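Local coordinates for protein FucU (Bifidobacterium longum subsp. infantis, PDB 3MVK) that probably interconverts the alpha and beta anomers of L-fucose, and the pyranose and furanose forms of D-ribose, as a sugar mutarotase of the RbsD/FucU family, at residues Pro10-Val16 with Ile43-Met47; Lys71-Glu77 with Ala106-Arg112. All blocks are in the same frame, centred on the assembly; numbering follows the deposited sequence.

How the interactions relate
Both interactions belong to one mixed beta sheet and involve its two outermost strands within the chain. In interaction 1 helix 11-19 packs on strand 43-47; in interaction 2 strands 73-76 and 107-110 pair in parallel. Their centres are 23 Å apart, on opposite sides of the chain's centre, with nearest atoms about 14 Å apart; strands 124-128, 25-29 and 137-140 lie between them in the sheet. Interaction 1 adjoins two other subunits of the decamer. A glycerol, probably from the crystallisation liquor, lies about 4 Å from the Met76 side chain of interaction 2 and may mark a pocket; separately, Arg112 packs on His22 of a neighbouring subunit.

Interaction 1. Residues Pro10-Val16 with Ile43-Met47; sequences PPELLKV and IVVRM
Helix 11-16 runs obliquely past strand 43-47, with its axis 9.3 Å away at closest approach and an angle of 137° between the N-to-C directions (signed crossing -137°). Pro10 therefore lies near Met47 and Val16 near Ile43; the CA atoms of Leu13 and Val45 come within 6.8 Å. Pro10 is the N-cap, extended at phi/psi -72/161, and its O accepts Leu14 N at 3.1 Å. Pro11 suits the first turn, where a missing amide hydrogen costs nothing.

Pro10 and the helix residues Leu13 and Val16 face the strand, with Glu12 at the margin; the strand answers with every second residue. Beta-branched Val45 (t) and Ile43 suit a strand and offer compact methyl bumps. Val45 is central: CG1 sits in the hollow between Pro10 CG (3.9 Å) and Leu13 CB (4.3 Å), while its CG2 lies 4.3 Å from Glu12 CD. At one end flexible selenomethionine Met47 fits the groove between proline and leucine, SE 3.8 Å from Pro10 CD and CE 3.7 Å from Leu13 CD2. At the other, Ile43 CG2 meets Val16 CG2 at 3.9 Å and lies 3.5 Å from Glu12 OE2. Glu12 is extended (chi1 and chi2 t); a water donates to Glu12 OE1 (2.6 Å) and Val44 O (2.8 Å).

This is alpha/beta layer packing: Leu13 and Val16 also touch Cys124 on the adjoining strand, and Lys15 of a second subunit packs on Pro11 and Glu12. With no direct hydrogen bond between the segments, close apolar fit holds helix to strand, and one water satisfies polar groups at its margin.

Interaction 2. Residues Lys71-Glu77 with Ala106-Arg112; sequences KPATLME and AIGSLER
Strands 73-76 and 107-110 pair in parallel, their axes 4.3 Å apart at closest with a signed crossing of -39°, as the two strands of a beta-alpha-beta unit whose connection contains helix 88-97; 107-110 is the sheet's edge within this chain. Lys71 lays its aliphatic chain over Gly108, CD 3.6 Å from CA, where a side chain would crowd it. Pro72 CD rests 4.0 Å from Ala106 CB. Ala73, small enough for helix 88-97 to come close, starts the pairing: its N donates to Ala106 O (3.1 Å), its O accepts Gly108 N (2.8 Å). Thr74 points to the face opposite Ala73 and Leu75, shared with Met76 and Leu110, its CG2 3.9 Å from Leu110 CG. Leu75 (mt) sets CD1 against Ile107 CG2 (3.6 Å); Leu75 N donates to Gly108 O and Leu75 O accepts Leu110 N, each 2.9 Å. Selenomethionine Met76 extends (chi1 and chi2 t), SE 4.0 Å from Arg112 CG. At Glu77, N donates to Leu110 O (2.9 Å), OE2 accepts Ser109 OG (2.7 Å), and a water joins O to Arg112 N. Backbone bonds thus fix the register, Ala73, Leu75 and Ile107 seat helix 88-97, and a carboxylate-hydroxyl bond closes the end.

Interaction 1. Residues Pro10-Val16 with Ile43-Met47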
loop_
_atom_site.group_PDB
_atom_site.type_symbol
_atom_site.label_atom_id
_atom_site.label_comp_id
_atom_site.label_asym_id
_atom_site.label_seq_id
_atom_site.Cartn_x
_atom_site.Cartn_y
_atom_site.Cartn_z
ATOM N N PRO G 10 16.253 14.547 -12.750
ATOM C CA PRO G 10 16.341 13.206 -12.140
ATOM C C PRO G 10 15.507 12.188 -12.943
ATOM O O PRO G 10 14.623 12.591 -13.729
ATOM C CB PRO G 10 15.774 13.414 -10.732
ATOM C CG PRO G 10 14.800 14.574 -10.887
ATOM C CD PRO G 10 15.431 15.475 -11.936
ATOM N N PRO G 11 15.783 10.880 -12.767
ATOM C CA PRO G 11 15.091 9.877 -13.589
ATOM C C PRO G 11 13.556 9.953 -13.512
ATOM O O PRO G 11 12.915 9.801 -14.541
ATOM C CB PRO G 11 15.604 8.547 -13.028
ATOM C CG PRO G 11 17.016 8.905 -12.511
ATOM C CD PRO G 11 16.829 10.278 -11.919
ATOM N N GLU G 12 12.991 10.207 -12.334
ATOM C CA GLU G 12 11.546 10.393 -12.217
ATOM C C GLU G 12 10.996 11.534 -13.061
ATOM O O GLU G 12 9.911 11.422 -13.635
ATOM C CB GLU G 12 11.144 10.610 -10.769
ATOM C CG GLU G 12 9.636 10.834 -10.636
ATOM C CD GLU G 12 9.176 10.949 -9.213
ATOM O OE1 GLU G 12 10.019 11.232 -8.320
ATOM O OE2 GLU G 12 7.950 10.769 -9.005
ATOM N N LEU G 13 11.710 12.648 -13.128
ATOM C CA LEU G 13 11.205 13.760 -13.926
ATOM C C LEU G 13 11.305 13.432 -15.427
ATOM O O LEU G 13 10.448 13.823 -16.221
ATOM C CB LEU G 13 11.939 15.064 -13.581
ATOM C CG LEU G 13 11.459 16.317 -14.307
ATOM C CD1 LEU G 13 9.959 16.553 -14.079
ATOM C CD2 LEU G 13 12.283 17.496 -13.777
ATOM N N LEU G 14 12.322 12.667 -15.821
ATOM C CA LEU G 14 12.454 12.309 -17.230
ATOM C C LEU G 14 11.241 11.467 -17.611
ATOM O O LEU G 14 10.619 11.708 -18.659
ATOM C CB LEU G 14 13.769 11.569 -17.485
ATOM C CG LEU G 14 14.038 11.124 -18.919
ATOM C CD1 LEU G 14 13.982 12.300 -19.908
ATOM C CD2 LEU G 14 15.388 10.421 -18.965
ATOM N N LYS G 15 10.884 10.528 -16.735
ATOM C CA LYS G 15 9.686 9.701 -16.938
ATOM C C LYS G 15 8.429 10.568 -17.085
ATOM O O LYS G 15 7.619 10.372 -18.001
ATOM C CB LYS G 15 9.504 8.711 -15.792
ATOM C CG LYS G 15 8.255 7.859 -15.955
ATOM C CD LYS G 15 8.224 6.726 -14.917
ATOM C CE LYS G 15 7.051 5.767 -15.138
ATOM N NZ LYS G 15 5.726 6.326 -14.731
ATOM N N VAL G 16 8.290 11.532 -16.179
ATOM C CA VAL G 16 7.140 12.454 -16.199
ATOM C C VAL G 16 7.080 13.209 -17.533
ATOM O O VAL G 16 6.022 13.264 -18.152
ATOM C CB VAL G 16 7.203 13.444 -15.009
ATOM C CG1 VAL G 16 6.294 14.656 -15.248
ATOM C CG2 VAL G 16 6.821 12.734 -13.721
ATOM N N ILE G 43 2.172 14.647 -9.265
ATOM C CA ILE G 43 3.507 14.174 -8.977
ATOM C C ILE G 43 4.383 15.375 -8.590
ATOM O O ILE G 43 4.562 16.299 -9.392
ATOM C CB ILE G 43 4.084 13.460 -10.201
ATOM C CG1 ILE G 43 3.220 12.235 -10.565
ATOM C CG2 ILE G 43 5.561 13.084 -9.999
ATOM C CD1 ILE G 43 3.367 11.769 -12.027
ATOM N N VAL G 44 4.917 15.381 -7.367
ATOM C CA VAL G 44 5.802 16.489 -6.998
ATOM C C VAL G 44 7.265 16.047 -7.045
ATOM O O VAL G 44 7.642 15.067 -6.377
ATOM C CB VAL G 44 5.458 17.051 -5.589
ATOM C CG1 VAL G 44 6.407 18.220 -5.213
ATOM C CG2 VAL G 44 3.992 17.497 -5.530
ATOM N N VAL G 45 8.085 16.730 -7.832
ATOM C CA VAL G 45 9.506 16.412 -7.889
ATOM C C VAL G 45 10.279 17.525 -7.213
ATOM O O VAL G 45 10.117 18.678 -7.579
ATOM C CB VAL G 45 9.969 16.247 -9.368
ATOM C CG1 VAL G 45 11.501 15.983 -9.435
ATOM C CG2 VAL G 45 9.177 15.120 -10.067
ATOM N N ARG G 46 11.100 17.192 -6.217
ATOM C CA ARG G 46 11.901 18.210 -5.520
ATOM C C ARG G 46 13.101 18.595 -6.354
ATOM O O ARG G 46 13.819 17.718 -6.875
ATOM C CB ARG G 46 12.418 17.726 -4.162
ATOM C CG ARG G 46 11.364 17.227 -3.170
ATOM C CD ARG G 46 10.234 18.215 -2.932
ATOM N NE ARG G 46 10.731 19.501 -2.435
ATOM C CZ ARG G 46 9.955 20.422 -1.885
ATOM N NH1 ARG G 46 8.660 20.182 -1.727
ATOM N NH2 ARG G 46 10.477 21.584 -1.489
HETATM N N MSE G 47 13.317 19.904 -6.459
HETATM C CA MSE G 47 14.514 20.462 -7.102
HETATM C C MSE G 47 15.017 21.658 -6.311
HETATM O O MSE G 47 15.277 22.719 -6.872
HETATM C CB MSE G 47 14.173 20.863 -8.524
HETATM C CG MSE G 47 13.579 19.703 -9.233
HETATM SE SE MSE G 47 15.032 18.708 -9.940
HETATM C CE MSE G 47 14.394 19.592 -11.565
HETATM O O HOH W 1 9.218 12.702 -6.383
#

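Interaction 2. Residues Lys71-Glu77 with Ala106-Arg112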
loop_
_atom_site.group_PDB
_atom_site.type_symbol
_atom_site.label_atom_id
_atom_site.label_comp_id
_atom_site.label_asym_id
_atom_site.label_seq_id
_atom_site.Cartn_x
_atom_site.Cartn_y
_atom_site.Cartn_z
ATOM N N LYS G 71 -0.819 31.162 -25.547
ATOM C CA LYS G 71 0.023 31.400 -24.373
ATOM C C LYS G 71 0.230 30.138 -23.499
ATOM O O LYS G 71 -0.387 29.991 -22.437
ATOM C CB LYS G 71 -0.528 32.571 -23.558
ATOM C CG LYS G 71 -0.687 33.831 -24.412
ATOM C CD LYS G 71 -0.631 35.103 -23.588
ATOM C CE LYS G 71 -0.936 36.334 -24.446
ATOM N NZ LYS G 71 0.293 36.798 -25.152
ATOM N N PRO G 72 1.119 29.238 -23.960
ATOM C CA PRO G 72 1.345 27.941 -23.274
ATOM C C PRO G 72 2.119 28.046 -21.948
ATOM O O PRO G 72 2.174 27.057 -21.189
ATOM C CB PRO G 72 2.154 27.141 -24.311
ATOM C CG PRO G 72 2.861 28.178 -25.124
ATOM C CD PRO G 72 1.848 29.304 -25.242
ATOM N N ALA G 73 2.697 29.226 -21.664
ATOM C CA ALA G 73 3.391 29.480 -20.396
ATOM C C ALA G 73 2.587 30.480 -19.570
ATOM O O ALA G 73 2.047 31.440 -20.117
ATOM C CB ALA G 73 4.811 29.991 -20.657
ATOM N N THR G 74 2.444 30.237 -18.267
ATOM C CA THR G 74 1.624 31.142 -17.458
ATOM C C THR G 74 2.363 31.553 -16.201
ATOM O O THR G 74 2.847 30.694 -15.457
ATOM C CB THR G 74 0.268 30.486 -17.038
ATOM O OG1 THR G 74 -0.367 29.917 -18.177
ATOM C CG2 THR G 74 -0.672 31.494 -16.412
ATOM N N LEU G 75 2.401 32.872 -15.960
ATOM C CA LEU G 75 2.931 33.452 -14.724
ATOM C C LEU G 75 1.840 33.785 -13.717
ATOM O O LEU G 75 0.661 33.875 -14.054
ATOM C CB LEU G 75 3.713 34.750 -15.028
ATOM C CG LEU G 75 5.047 34.599 -15.746
ATOM C CD1 LEU G 75 5.446 35.963 -16.318
ATOM C CD2 LEU G 75 6.156 34.051 -14.850
HETATM N N MSE G 76 2.251 33.963 -12.471
HETATM C CA MSE G 76 1.379 34.472 -11.423
HETATM C C MSE G 76 1.461 36.004 -11.399
HETATM O O MSE G 76 2.547 36.567 -11.308
HETATM C CB MSE G 76 1.820 33.925 -10.065
HETATM C CG MSE G 76 0.919 34.334 -8.911
HETATM SE SE MSE G 76 1.585 33.799 -7.189
HETATM C CE MSE G 76 0.860 31.961 -7.153
ATOM N N GLU G 77 0.314 36.672 -11.459
ATOM C CA GLU G 77 0.268 38.128 -11.328
ATOM C C GLU G 77 0.589 38.565 -9.912
ATOM O O GLU G 77 0.200 37.909 -8.954
ATOM C CB GLU G 77 -1.132 38.631 -11.705
ATOM C CG GLU G 77 -1.428 38.434 -13.176
ATOM C CD GLU G 77 -2.877 38.657 -13.557
ATOM O OE1 GLU G 77 -3.675 39.094 -12.709
ATOM O OE2 GLU G 77 -3.223 38.380 -14.729
ATOM N N ALA G 106 4.360 34.262 -25.736
ATOM C CA ALA G 106 3.868 32.927 -25.380
ATOM C C ALA G 106 3.524 32.844 -23.891
ATOM O O ALA G 106 3.065 31.796 -23.416
ATOM C CB ALA G 106 4.897 31.870 -25.738
ATOM N N ILE G 107 3.736 33.943 -23.162
ATOM C CA ILE G 107 3.547 33.939 -21.711
ATOM C C ILE G 107 2.320 34.751 -21.305
ATOM O O ILE G 107 2.247 35.954 -21.564
ATOM C CB ILE G 107 4.805 34.475 -20.965
ATOM C CG1 ILE G 107 6.073 33.751 -21.442
ATOM C CG2 ILE G 107 4.619 34.324 -19.456
ATOM C CD1 ILE G 107 7.364 34.266 -20.840
ATOM N N GLY G 108 1.348 34.077 -20.693
ATOM C CA GLY G 108 0.176 34.723 -20.125
ATOM C C GLY G 108 0.312 34.823 -18.624
ATOM O O GLY G 108 1.382 34.575 -18.071
ATOM N N SER G 109 -0.777 35.191 -17.957
ATOM C CA SER G 109 -0.756 35.330 -16.503
ATOM C C SER G 109 -2.115 35.052 -15.884
ATOM O O SER G 109 -3.148 35.117 -16.562
ATOM C CB SER G 109 -0.256 36.730 -16.106
ATOM O OG SER G 109 -1.212 37.733 -16.448
ATOM N N LEU G 110 -2.098 34.750 -14.587
ATOM C CA LEU G 110 -3.296 34.529 -13.795
ATOM C C LEU G 110 -3.144 35.201 -12.461
ATOM O O LEU G 110 -2.094 35.114 -11.825
ATOM C CB LEU G 110 -3.559 33.031 -13.544
ATOM C CG LEU G 110 -4.088 32.170 -14.702
ATOM C CD1 LEU G 110 -4.038 30.684 -14.316
ATOM C CD2 LEU G 110 -5.502 32.550 -15.118
ATOM N N GLU G 111 -4.237 35.813 -12.020
ATOM C CA GLU G 111 -4.349 36.307 -10.660
ATOM C C GLU G 111 -3.966 35.203 -9.663
ATOM O O GLU G 111 -4.187 34.017 -9.925
ATOM C CB GLU G 111 -5.777 36.797 -10.424
ATOM C CG GLU G 111 -5.997 37.341 -9.034
ATOM C CD GLU G 111 -6.373 36.260 -8.010
ATOM O OE1 GLU G 111 -7.049 35.274 -8.390
ATOM O OE2 GLU G 111 -6.021 36.404 -6.819
ATOM N N ARG G 112 -3.382 35.601 -8.533
ATOM C CA ARG G 112 -2.758 34.678 -7.587
ATOM C C ARG G 112 -3.613 33.436 -7.275
ATOM O O ARG G 112 -3.168 32.302 -7.432
ATOM C CB ARG G 112 -2.401 35.419 -6.281
ATOM C CG ARG G 112 -1.811 34.514 -5.231
ATOM C CD ARG G 112 -1.310 35.236 -3.969
ATOM N NE ARG G 112 -0.781 34.254 -3.011
ATOM C CZ ARG G 112 -0.801 34.375 -1.683
ATOM N NH1 ARG G 112 -1.298 35.471 -1.104
ATOM N NH2 ARG G 112 -0.297 33.399 -0.927
HETATM O O HOH W 2 -2.473 38.391 -8.202
#